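EDD domain protein, DegV family (Ruminococcus gnavus, PDB 3JR7) is of unknown function but probably binds a lipid such as a fatty acid. Local coordinates at residues S105-G110 / Q214-Q219; S138-E143 / G293-V298; Y177-N182 / K206-S211. All blocks are in the same frame, centred on the assembly; numbering follows the deposited sequence.

Interaction 1 (S105-G110 / Q214-Q219)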
# COMPACT_ATOMS: atom_id res chain seq x y z
N SER A 105 2.43 5.53 -3.89
CA SER A 105 3.07 6.83 -3.90
C SER A 105 3.74 7.16 -5.21
O SER A 105 4.58 6.38 -5.76
CB SER A 105 4.14 6.91 -2.81
OG SER A 105 4.84 8.16 -2.93
N ALA A 106 3.42 8.36 -5.70
CA ALA A 106 4.03 8.84 -6.94
C ALA A 106 5.53 8.98 -6.77
O ALA A 106 6.26 8.99 -7.75
CB ALA A 106 3.40 10.17 -7.40
N GLU A 107 6.03 9.09 -5.56
CA GLU A 107 7.48 9.21 -5.39
C GLU A 107 8.20 7.87 -5.34
O GLU A 107 9.44 7.85 -5.28
CB GLU A 107 7.78 9.91 -4.09
CG GLU A 107 7.20 11.23 -3.99
CD GLU A 107 7.94 12.21 -4.83
OE1 GLU A 107 9.20 12.22 -4.80
OE2 GLU A 107 7.24 12.93 -5.53
N LEU A 108 7.45 6.77 -5.32
CA LEU A 108 8.07 5.44 -5.27
C LEU A 108 7.87 4.61 -6.54
O LEU A 108 8.47 3.56 -6.69
CB LEU A 108 7.52 4.68 -4.06
CG LEU A 108 7.70 5.34 -2.69
CD1 LEU A 108 6.92 4.59 -1.59
CD2 LEU A 108 9.20 5.47 -2.34
N SER A 109 7.01 5.06 -7.45
CA SER A 109 6.54 4.20 -8.55
C SER A 109 5.94 5.08 -9.65
O SER A 109 5.36 6.10 -9.36
CB SER A 109 5.44 3.26 -8.05
OG SER A 109 4.84 2.52 -9.10
N GLY A 110 6.02 4.64 -10.89
CA GLY A 110 5.31 5.29 -11.99
C GLY A 110 3.83 4.91 -12.10
O GLY A 110 3.14 5.33 -13.06
N GLN A 214 5.06 13.93 1.72
CA GLN A 214 5.15 13.91 0.26
C GLN A 214 5.10 12.49 -0.34
O GLN A 214 5.03 12.36 -1.53
CB GLN A 214 6.43 14.55 -0.26
CG GLN A 214 6.91 15.72 0.55
CD GLN A 214 7.75 15.30 1.72
OE1 GLN A 214 8.90 14.83 1.57
NE2 GLN A 214 7.21 15.47 2.90
N GLY A 215 5.14 11.44 0.47
CA GLY A 215 5.14 10.04 -0.05
C GLY A 215 6.53 9.46 -0.30
O GLY A 215 6.66 8.51 -1.08
N THR A 216 7.56 10.04 0.31
CA THR A 216 8.88 9.45 0.27
C THR A 216 9.07 8.64 1.58
O THR A 216 8.24 8.71 2.50
CB THR A 216 10.04 10.48 0.11
OG1 THR A 216 9.99 11.41 1.18
CG2 THR A 216 9.98 11.23 -1.26
N ILE A 217 10.17 7.89 1.67
CA ILE A 217 10.49 7.13 2.85
C ILE A 217 11.53 7.86 3.69
O ILE A 217 12.49 8.40 3.15
CB ILE A 217 11.01 5.73 2.46
CG1 ILE A 217 9.91 4.98 1.66
CG2 ILE A 217 11.46 4.92 3.73
CD1 ILE A 217 10.34 3.69 0.99
N CYS A 218 11.35 7.87 5.00
CA CYS A 218 12.39 8.40 5.91
C CYS A 218 12.61 7.41 7.08
O CYS A 218 11.83 6.48 7.30
CB CYS A 218 12.00 9.76 6.46
SG CYS A 218 10.47 9.77 7.53
N GLN A 219 13.69 7.62 7.80
CA GLN A 219 13.93 6.90 9.04
C GLN A 219 13.37 7.71 10.23
O GLN A 219 13.67 8.89 10.40
CB GLN A 219 15.41 6.64 9.19
CG GLN A 219 15.69 5.80 10.41
CD GLN A 219 17.08 5.26 10.44
OE1 GLN A 219 17.66 5.16 11.49
NE2 GLN A 219 17.61 4.91 9.31
O HOH W 1 3.88 11.25 -3.94
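An ST turn that begins at Ser105, in the loop between strand 98-103 and helix 111-126, meets the carbonyl of Gly215 at the approach to strand 217-224. With OG anti to the backbone N (chi1 174°), the serine hydroxyl donates to Gly215 O at 2.6 Å. The C=O...OG angle is 118°, and the donor is tilted 21° from the carbonyl plane. The same OG accepts from Glu107 N at 3.0 Å, which defines the turn. A water donates to Gln214 O from 2.9 Å and adds a weak, longer bond to Ser105 OG.

Carbon atoms also pack against the glycine carbonyl: Glu107 CB lies 3.5 Å and Leu108 CG 3.7 Å from Gly215 O. Gly215 has a positive phi, where a CB would be jammed against Gln214 O; it would also fall 2.5 Å from Ser105 OG, so two independent clashes call for glycine. Farther along, Glu107 and Thr216 lie side by side and point the same way, while the hydroxyl of Thr216 bonds to Thr212. Leu108 and Ile217 cross at about a right angle, CD2 of the leucine 3.9 Å from CD1 of the isoleucine.

Leu108, Ser109, Gly215 and Thr216 belong to the pocket that holds the polyether molecule, to which Ser109 OG is hydrogen-bonded. One hydroxyl that both donates across the contact and accepts within its own loop couples the shape of the turn to the position of Gly215, while the leucine-isoleucine crossing adds an apolar contact beside that polar joint.

Interaction 2 (S138-E143 / G293-V298)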
# COMPACT_ATOMS: atom_id res chain seq x y z
N SER A 138 1.81 6.45 -0.20
CA SER A 138 1.95 5.31 0.65
C SER A 138 2.14 4.06 -0.22
O SER A 138 2.54 4.16 -1.37
CB SER A 138 0.74 5.21 1.62
OG SER A 138 0.86 4.12 2.60
N ALA A 139 1.84 2.88 0.35
CA ALA A 139 2.01 1.60 -0.30
C ALA A 139 1.17 0.62 0.50
O ALA A 139 0.73 0.91 1.62
CB ALA A 139 3.48 1.15 -0.26
N SER A 140 0.96 -0.56 -0.07
CA SER A 140 0.45 -1.72 0.66
C SER A 140 -0.88 -1.34 1.29
O SER A 140 -1.75 -0.80 0.60
CB SER A 140 1.51 -2.19 1.69
OG SER A 140 1.05 -3.25 2.55
N VAL A 141 -1.03 -1.56 2.58
CA VAL A 141 -2.28 -1.32 3.29
C VAL A 141 -2.67 0.16 3.41
O VAL A 141 -3.84 0.49 3.69
CB VAL A 141 -2.35 -2.02 4.70
CG1 VAL A 141 -2.60 -3.54 4.55
CG2 VAL A 141 -1.13 -1.69 5.56
N GLY A 142 -1.73 1.06 3.15
CA GLY A 142 -2.10 2.49 2.95
C GLY A 142 -3.12 2.60 1.80
O GLY A 142 -4.13 3.29 1.91
N GLU A 143 -2.87 1.89 0.70
CA GLU A 143 -3.80 1.88 -0.45
C GLU A 143 -5.13 1.22 -0.08
O GLU A 143 -6.22 1.68 -0.45
CB GLU A 143 -3.16 1.16 -1.62
CG GLU A 143 -1.90 1.86 -2.16
CD GLU A 143 -1.20 1.06 -3.25
OE1 GLU A 143 -1.85 0.73 -4.25
OE2 GLU A 143 -0.00 0.76 -3.08
N GLY A 293 8.91 -8.73 7.18
CA GLY A 293 8.54 -7.33 7.29
C GLY A 293 7.15 -7.05 7.83
O GLY A 293 6.20 -7.86 7.66
N ILE A 294 7.01 -5.88 8.44
CA ILE A 294 5.78 -5.42 9.05
C ILE A 294 5.55 -3.98 8.59
O ILE A 294 6.46 -3.14 8.65
CB ILE A 294 5.87 -5.43 10.57
CG1 ILE A 294 5.94 -6.86 11.08
CG2 ILE A 294 4.63 -4.76 11.18
CD1 ILE A 294 4.57 -7.64 10.95
N ILE A 295 4.34 -3.71 8.12
CA ILE A 295 3.92 -2.39 7.71
C ILE A 295 2.68 -2.02 8.53
O ILE A 295 1.74 -2.82 8.63
CB ILE A 295 3.56 -2.40 6.20
CG1 ILE A 295 4.79 -2.80 5.36
CG2 ILE A 295 2.98 -1.01 5.76
CD1 ILE A 295 4.41 -3.39 4.04
N VAL A 296 2.66 -0.81 9.07
CA VAL A 296 1.50 -0.31 9.78
C VAL A 296 1.02 1.03 9.24
O VAL A 296 1.83 1.93 8.99
CB VAL A 296 1.82 -0.10 11.28
CG1 VAL A 296 0.61 0.44 12.01
CG2 VAL A 296 2.38 -1.45 11.93
N VAL A 297 -0.30 1.15 9.07
CA VAL A 297 -0.93 2.38 8.64
C VAL A 297 -2.15 2.70 9.48
O VAL A 297 -2.96 1.82 9.74
CB VAL A 297 -1.37 2.31 7.15
CG1 VAL A 297 -2.03 3.60 6.72
CG2 VAL A 297 -0.16 2.05 6.26
N VAL A 298 -2.30 3.98 9.86
CA VAL A 298 -3.54 4.50 10.42
C VAL A 298 -3.75 6.03 10.05
O VAL A 298 -2.68 6.71 9.79
CB VAL A 298 -3.58 4.26 11.95
CG1 VAL A 298 -2.45 5.04 12.69
CG2 VAL A 298 -4.98 4.54 12.52
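Ile295 sends its CB from strand 294-297 toward the loop and first helical turn that contain Ser140 and Val141. From CB the side chain divides. The CG2 branch, anti to the backbone N, meets Val141 CG2 at 4.2 Å. The other branch runs through CG1, beside the backbone N, to CD1, which is carried well out (chi2 155°) and touches Ser140 at two points, OG at 3.7 Å and CB at 3.9 Å. The hydroxyl of Ser140 is hydrogen-bonded to Glu31, and the methyl packs beside that engaged group.

Two residues on, Val297 also points at the helix start. Its CG2 lies 3.6 Å from Gly142 N and 3.9 Å from Val141 CG2, the two valines sliding past each other in opposite directions. CG1 rests against Gly142 CA at 3.9 Å. A CB on Gly142 would fall 1.9 Å from Ser138 OG, so a side chain there would collide with its own loop; Ser138 OG itself bonds to Thr176. Gly142 N is paired with Ala139 O, so the methyl of Val297 packs beside a satisfied N-H.

All the touching residues are buried, and the interface is built from van der Waals contacts. The N-terminal end of helix 141-155 packs on the Ile295 and Val297 face of strand 294-297, while helix 257-270 lies on the Val296 face. This is a helix-on-sheet contact of an alpha/beta fold, beside the ligand pocket to which Ser138, Ala139 and Ile295 belong.

Interaction 3 (Y177-N182 / K206-S211)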
# COMPACT_ATOMS: atom_id res chain seq x y z
N TYR A 177 4.19 3.43 8.47
CA TYR A 177 5.39 3.05 9.24
C TYR A 177 5.74 1.63 8.90
O TYR A 177 4.85 0.83 8.63
CB TYR A 177 5.07 3.13 10.73
CG TYR A 177 4.47 4.43 11.17
CD1 TYR A 177 5.26 5.42 11.72
CD2 TYR A 177 3.10 4.66 11.02
CE1 TYR A 177 4.70 6.63 12.10
CE2 TYR A 177 2.55 5.83 11.41
CZ TYR A 177 3.35 6.82 11.96
OH TYR A 177 2.79 8.00 12.34
N PHE A 178 7.02 1.30 8.92
CA PHE A 178 7.42 -0.07 8.72
C PHE A 178 8.75 -0.40 9.35
O PHE A 178 9.60 0.48 9.56
CB PHE A 178 7.41 -0.47 7.24
CG PHE A 178 8.35 0.29 6.35
CD1 PHE A 178 9.53 -0.27 5.91
CD2 PHE A 178 7.98 1.51 5.82
CE1 PHE A 178 10.34 0.38 4.99
CE2 PHE A 178 8.79 2.19 4.90
CZ PHE A 178 9.96 1.65 4.50
N VAL A 179 8.91 -1.68 9.64
CA VAL A 179 10.17 -2.28 10.06
C VAL A 179 10.35 -3.58 9.26
O VAL A 179 9.45 -4.45 9.20
CB VAL A 179 10.19 -2.62 11.58
CG1 VAL A 179 11.50 -3.28 11.96
CG2 VAL A 179 9.99 -1.36 12.43
N LEU A 180 11.50 -3.70 8.63
CA LEU A 180 11.84 -4.86 7.83
C LEU A 180 13.04 -5.58 8.43
O LEU A 180 13.81 -4.98 9.16
CB LEU A 180 12.23 -4.43 6.42
CG LEU A 180 11.22 -3.53 5.71
CD1 LEU A 180 11.65 -3.31 4.25
CD2 LEU A 180 9.81 -4.09 5.83
N GLU A 181 13.19 -6.86 8.08
CA GLU A 181 14.46 -7.57 8.30
C GLU A 181 15.44 -7.20 7.22
O GLU A 181 16.65 -7.20 7.46
CB GLU A 181 14.24 -9.10 8.30
CG GLU A 181 13.30 -9.60 9.37
CD GLU A 181 13.93 -9.62 10.79
OE1 GLU A 181 15.08 -9.17 10.99
OE2 GLU A 181 13.25 -10.09 11.73
N ASN A 182 14.93 -6.92 6.01
CA ASN A 182 15.81 -6.76 4.85
C ASN A 182 15.43 -5.55 3.96
O ASN A 182 14.51 -5.64 3.16
CB ASN A 182 15.77 -8.06 4.06
CG ASN A 182 16.65 -8.02 2.83
OD1 ASN A 182 17.43 -7.08 2.65
ND2 ASN A 182 16.55 -9.07 1.98
N LYS A 206 17.69 -2.34 13.82
CA LYS A 206 16.53 -2.34 12.92
C LYS A 206 16.01 -0.90 12.83
O LYS A 206 15.52 -0.40 13.82
CB LYS A 206 15.42 -3.24 13.45
CG LYS A 206 15.78 -4.68 13.68
CD LYS A 206 16.15 -5.36 12.40
CE LYS A 206 16.14 -6.83 12.55
NZ LYS A 206 17.48 -7.35 12.90
N PRO A 207 16.13 -0.23 11.65
CA PRO A 207 15.47 1.04 11.46
C PRO A 207 13.94 0.95 11.53
O PRO A 207 13.34 0.00 11.00
CB PRO A 207 15.89 1.45 10.04
CG PRO A 207 17.06 0.64 9.72
CD PRO A 207 16.93 -0.63 10.48
N ILE A 208 13.32 1.92 12.17
CA ILE A 208 11.90 2.10 12.07
C ILE A 208 11.71 3.14 10.96
O ILE A 208 12.20 4.27 11.06
CB ILE A 208 11.24 2.62 13.34
CG1 ILE A 208 11.30 1.57 14.49
CG2 ILE A 208 9.77 2.96 13.03
CD1 ILE A 208 12.70 1.33 15.06
N MSE A 209 11.06 2.74 9.88
CA MSE A 209 10.95 3.62 8.72
C MSE A 209 9.52 4.12 8.64
O MSE A 209 8.63 3.58 9.29
CB MSE A 209 11.28 2.90 7.42
CG MSE A 209 12.58 2.16 7.40
SE MSE A 209 14.07 3.38 7.37
CE MSE A 209 13.85 4.21 5.70
N GLY A 210 9.30 5.13 7.81
CA GLY A 210 7.99 5.69 7.63
C GLY A 210 7.86 6.56 6.37
O GLY A 210 8.84 6.88 5.71
N SER A 211 6.62 6.93 6.07
CA SER A 211 6.32 7.91 5.05
C SER A 211 6.64 9.32 5.52
O SER A 211 6.59 9.60 6.70
CB SER A 211 4.82 7.92 4.72
OG SER A 211 4.03 8.15 5.88
O HOH W 2 13.65 -1.76 8.82
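Phe178 O accepts from Met209 N at 2.7 Å, with an N-H...O angle of 164°. The return bond, Phe178 N to Met209 O, is 2.8 Å long and equally straight at 165°. Together they mark an antiparallel hydrogen-bonded pair.

On the same face of the sheet, CB of Met209, a selenomethionine, sits over the centre of the Phe178 ring, 3.5 Å from the centroid: a CH-pi contact. A chi1 of 62° puts CG of Phe178 between the backbone N and the carbonyl carbon, and the ring then lies with one face to Met209 CB. An alanine here would probably leave Met209 CB without its aromatic partner and open a gap toward Leu186 and Ile217.

Beyond the pair the strands part, and a water bridges them, accepting from Leu180 N at 2.9 Å and donating to Pro207 O at 2.8 Å. At the exposed end, Glu181 OE1 and Lys206 NZ form a salt bridge 3.6 Å long. Val179 CG2 packs obliquely on Ile208 CG1 at 3.8 Å.

This is the pairing of neighbouring antiparallel strands in a mixed sheet, with Phe178 forming part of the pocket wall.

Interactions 2 and 3 share a sheet, for strand 294-297 runs beside strand 176-179: Val296 N lies 2.8 Å from Tyr177 O and Ile294 N 2.9 Å from Val179 O, both probable hydrogen bonds. Interaction 1 reaches the same sheet at its edge strand, 217-224, Cys218 N being 2.8 Å from Gly210 O, and Ile217 CG2 packs 3.7 Å from Phe178 CZ. Its loop 105-110 also meets segment 138-143 through Ser105 N and Ser138 O, 2.9 Å apart. The contact centres are about 11 to 14 Å from one another. They converge on one pocket: side chains of Leu108, Ile295 and Phe178 each come about 4 Å from the polyether, probably a crystallisation additive, which may mark where a lipid would bind.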